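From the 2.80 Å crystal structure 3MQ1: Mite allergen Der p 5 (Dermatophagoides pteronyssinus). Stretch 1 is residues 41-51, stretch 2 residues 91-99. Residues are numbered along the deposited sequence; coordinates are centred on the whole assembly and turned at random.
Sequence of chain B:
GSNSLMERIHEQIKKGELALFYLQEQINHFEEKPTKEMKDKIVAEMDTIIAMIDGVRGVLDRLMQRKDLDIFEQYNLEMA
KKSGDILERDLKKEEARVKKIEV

Stretch 1 (41-51) KIVAEMDTIIA
Stretch 2 (91-99) LKKEEARVK

Both stretches are helical throughout, with phi/psi values between about -55/-28 and -70/-54 and i to i+4 hydrogen bonds such as M46 N to I42 O (2.8 Å) and E95 N to L91 O (2.9 Å). Their axes run nearly antiparallel, at 168°, and approach to 10.4 Å. The register is set by two CA pairs, V43 CA to E95 CA at 7.1 Å and M46 CA to L91 CA at 6.8 Å. The contact buries 448 Å² summed over both sides, and among the modelled atoms no hydrogen bond crosses it; packing holds it together.

K41 lies out of reach. With chi angles t, p, t, p it folds along its own helix, and its NZ forms a salt bridge with E45 OE2 at 2.8 Å. I42 (m, t) is buried and points toward stretch 2, where its CG2 meets V98 CG1 at 4.4 Å; V98 has chi1 t. At V43, modelled only to CB, the CB lies 4.2 Å from E95 OE2. The carbonyl V43 O is 3.5 Å from E95 OE2, but both are acceptors, so this is proximity without a hydrogen bond. A44 points away, and its O accepts a 2.9 Å hydrogen bond from T48 OG1, placed by chi1 m.

M46 gives the largest covered area, 96 Å². Its CB points toward stretch 2, and the m, t, p rotamer carries CE against the opposing backbone: CE to L91 O is 3.2 Å, and CE to E95 N is 3.6 Å. M46 CE also lies 3.6 Å from E95 CB and 4.3 Å from L91 CD2. A long, unbranched, flexible side chain suits this place, since it can lay its terminal methyl along a helix surface. D47, modelled only to CB, points sideways and contributes little.

I49 (m, t) and I50 (m, t) both point toward stretch 2 and pack on L91 (m, t), which is buried: I49 CG2 to L91 CD1 is 3.7 Å, and I50 CG1 to L91 CB is 4.1 Å. Branched and apolar, these side chains fill the space without needing polar partners. I50 CD1 also reaches E95 OE1 at 4.0 Å.

E95 is extended (t, t, chi3 24°), so its aliphatic part lies in the contact while its carboxylate extends past M46 toward V43 and I50. K99 NZ forms a long salt bridge with E95 OE2, at 3.9 Å. On the same helix, E94 (t, p) pairs with R97, whose NH2 is 2.8 Å from E94 OE2.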

# COMPACT_ATOMS: atom_id res chain seq x y z
N LYS B 41 -6.03 5.34 -44.11
CA LYS B 41 -6.05 6.59 -43.37
C LYS B 41 -5.96 6.33 -41.87
O LYS B 41 -5.09 6.88 -41.19
CB LYS B 41 -7.32 7.39 -43.69
CG LYS B 41 -7.32 8.81 -43.15
CD LYS B 41 -6.21 9.64 -43.79
CE LYS B 41 -6.23 11.07 -43.29
NZ LYS B 41 -5.96 11.16 -41.83
N ILE B 42 -6.86 5.50 -41.36
CA ILE B 42 -6.87 5.13 -39.95
C ILE B 42 -5.52 4.56 -39.53
O ILE B 42 -5.01 4.87 -38.45
CB ILE B 42 -7.97 4.10 -39.64
CG1 ILE B 42 -9.35 4.74 -39.82
CG2 ILE B 42 -7.82 3.56 -38.23
CD1 ILE B 42 -10.50 3.79 -39.52
N VAL B 43 -4.94 3.72 -40.38
CA VAL B 43 -3.64 3.12 -40.10
C VAL B 43 -2.58 4.20 -39.89
O VAL B 43 -1.80 4.13 -38.94
CB VAL B 43 -3.19 2.19 -41.24
N ALA B 44 -2.57 5.19 -40.77
CA ALA B 44 -1.62 6.29 -40.68
C ALA B 44 -1.89 7.15 -39.45
O ALA B 44 -0.96 7.62 -38.79
CB ALA B 44 -1.66 7.14 -41.94
N GLU B 45 -3.17 7.35 -39.14
CA GLU B 45 -3.57 8.14 -37.99
C GLU B 45 -3.12 7.49 -36.69
O GLU B 45 -2.47 8.12 -35.85
CB GLU B 45 -5.08 8.35 -37.98
CG GLU B 45 -5.62 9.11 -39.18
CD GLU B 45 -7.13 9.18 -39.19
OE1 GLU B 45 -7.76 8.58 -38.30
OE2 GLU B 45 -7.69 9.84 -40.09
N MET B 46 -3.47 6.22 -36.52
CA MET B 46 -3.12 5.48 -35.31
C MET B 46 -1.61 5.31 -35.19
O MET B 46 -1.07 5.20 -34.09
CB MET B 46 -3.81 4.12 -35.29
CG MET B 46 -5.33 4.20 -35.36
SD MET B 46 -6.12 2.59 -35.15
CE MET B 46 -5.65 2.21 -33.46
N ASP B 47 -0.93 5.28 -36.34
CA ASP B 47 0.52 5.14 -36.36
C ASP B 47 1.21 6.39 -35.82
O ASP B 47 2.11 6.30 -34.98
CB ASP B 47 1.01 4.85 -37.78
N THR B 48 0.78 7.55 -36.30
CA THR B 48 1.37 8.82 -35.89
C THR B 48 1.25 9.01 -34.38
O THR B 48 2.22 9.40 -33.72
CB THR B 48 0.72 10.01 -36.61
OG1 THR B 48 0.80 9.82 -38.03
CG2 THR B 48 1.42 11.31 -36.24
N ILE B 49 0.06 8.75 -33.85
CA ILE B 49 -0.18 8.86 -32.42
C ILE B 49 0.78 7.97 -31.64
O ILE B 49 1.38 8.40 -30.65
CB ILE B 49 -1.62 8.47 -32.06
CG1 ILE B 49 -2.61 9.36 -32.82
CG2 ILE B 49 -1.85 8.57 -30.56
CD1 ILE B 49 -4.06 9.05 -32.52
N ILE B 50 0.92 6.72 -32.08
CA ILE B 50 1.83 5.78 -31.44
C ILE B 50 3.26 6.32 -31.43
O ILE B 50 3.96 6.23 -30.42
CB ILE B 50 1.81 4.41 -32.13
CG1 ILE B 50 0.45 3.73 -31.93
CG2 ILE B 50 2.92 3.52 -31.59
CD1 ILE B 50 0.32 2.41 -32.65
N ALA B 51 3.67 6.88 -32.56
CA ALA B 51 5.01 7.46 -32.68
C ALA B 51 5.20 8.58 -31.67
O ALA B 51 6.26 8.72 -31.07
CB ALA B 51 5.23 7.97 -34.10
N LEU B 91 -4.04 1.13 -28.43
CA LEU B 91 -3.87 1.57 -29.81
C LEU B 91 -3.33 0.44 -30.68
O LEU B 91 -3.90 0.13 -31.73
CB LEU B 91 -2.92 2.77 -29.87
CG LEU B 91 -3.42 4.08 -29.26
CD1 LEU B 91 -2.32 5.12 -29.25
CD2 LEU B 91 -4.64 4.59 -30.02
N LYS B 92 -2.24 -0.17 -30.24
CA LYS B 92 -1.61 -1.25 -31.00
C LYS B 92 -2.56 -2.43 -31.18
O LYS B 92 -2.62 -3.02 -32.26
CB LYS B 92 -0.33 -1.71 -30.30
N LYS B 93 -3.31 -2.75 -30.13
CA LYS B 93 -4.26 -3.86 -30.18
C LYS B 93 -5.45 -3.53 -31.07
O LYS B 93 -5.81 -4.32 -31.95
CB LYS B 93 -4.74 -4.21 -28.77
CG LYS B 93 -3.64 -4.68 -27.84
CD LYS B 93 -4.19 -5.03 -26.46
N GLU B 94 -6.06 -2.38 -30.84
CA GLU B 94 -7.22 -1.95 -31.62
C GLU B 94 -6.90 -1.89 -33.10
O GLU B 94 -7.70 -2.32 -33.94
CB GLU B 94 -7.71 -0.58 -31.14
CG GLU B 94 -8.90 -0.04 -31.92
CD GLU B 94 -10.16 -0.84 -31.68
OE1 GLU B 94 -10.13 -1.80 -30.88
OE2 GLU B 94 -11.20 -0.50 -32.29
N GLU B 95 -5.73 -1.36 -33.43
CA GLU B 95 -5.30 -1.25 -34.82
C GLU B 95 -5.26 -2.62 -35.48
O GLU B 95 -5.66 -2.78 -36.64
CB GLU B 95 -3.93 -0.58 -34.92
CG GLU B 95 -3.49 -0.30 -36.34
CD GLU B 95 -2.11 0.34 -36.41
OE1 GLU B 95 -1.33 0.16 -35.46
OE2 GLU B 95 -1.82 1.02 -37.42
N ALA B 96 -4.79 -3.61 -34.74
CA ALA B 96 -4.73 -4.98 -35.23
C ALA B 96 -6.12 -5.48 -35.58
O ALA B 96 -6.33 -6.08 -36.63
CB ALA B 96 -4.08 -5.89 -34.20
N ARG B 97 -7.08 -5.23 -34.68
CA ARG B 97 -8.46 -5.62 -34.91
C ARG B 97 -9.02 -4.91 -36.13
O ARG B 97 -9.83 -5.47 -36.87
CB ARG B 97 -9.32 -5.30 -33.68
CG ARG B 97 -10.73 -5.87 -33.74
CD ARG B 97 -11.59 -5.34 -32.60
NE ARG B 97 -11.88 -3.92 -32.75
CZ ARG B 97 -12.94 -3.44 -33.40
NH1 ARG B 97 -13.81 -4.27 -33.96
NH2 ARG B 97 -13.13 -2.13 -33.48
N VAL B 98 -8.59 -3.67 -36.34
CA VAL B 98 -9.03 -2.88 -37.48
C VAL B 98 -8.48 -3.44 -38.79
O VAL B 98 -9.19 -3.51 -39.79
CB VAL B 98 -8.60 -1.41 -37.34
CG1 VAL B 98 -8.93 -0.63 -38.61
CG2 VAL B 98 -9.26 -0.77 -36.13
N LYS B 99 -7.21 -3.84 -38.77
CA LYS B 99 -6.56 -4.38 -39.96
C LYS B 99 -7.16 -5.72 -40.37
O LYS B 99 -7.33 -6.00 -41.55
CB LYS B 99 -5.05 -4.53 -39.73
CG LYS B 99 -4.32 -3.21 -39.55
CD LYS B 99 -2.82 -3.43 -39.40
CE LYS B 99 -2.08 -2.11 -39.27
NZ LYS B 99 -0.61 -2.32 -39.13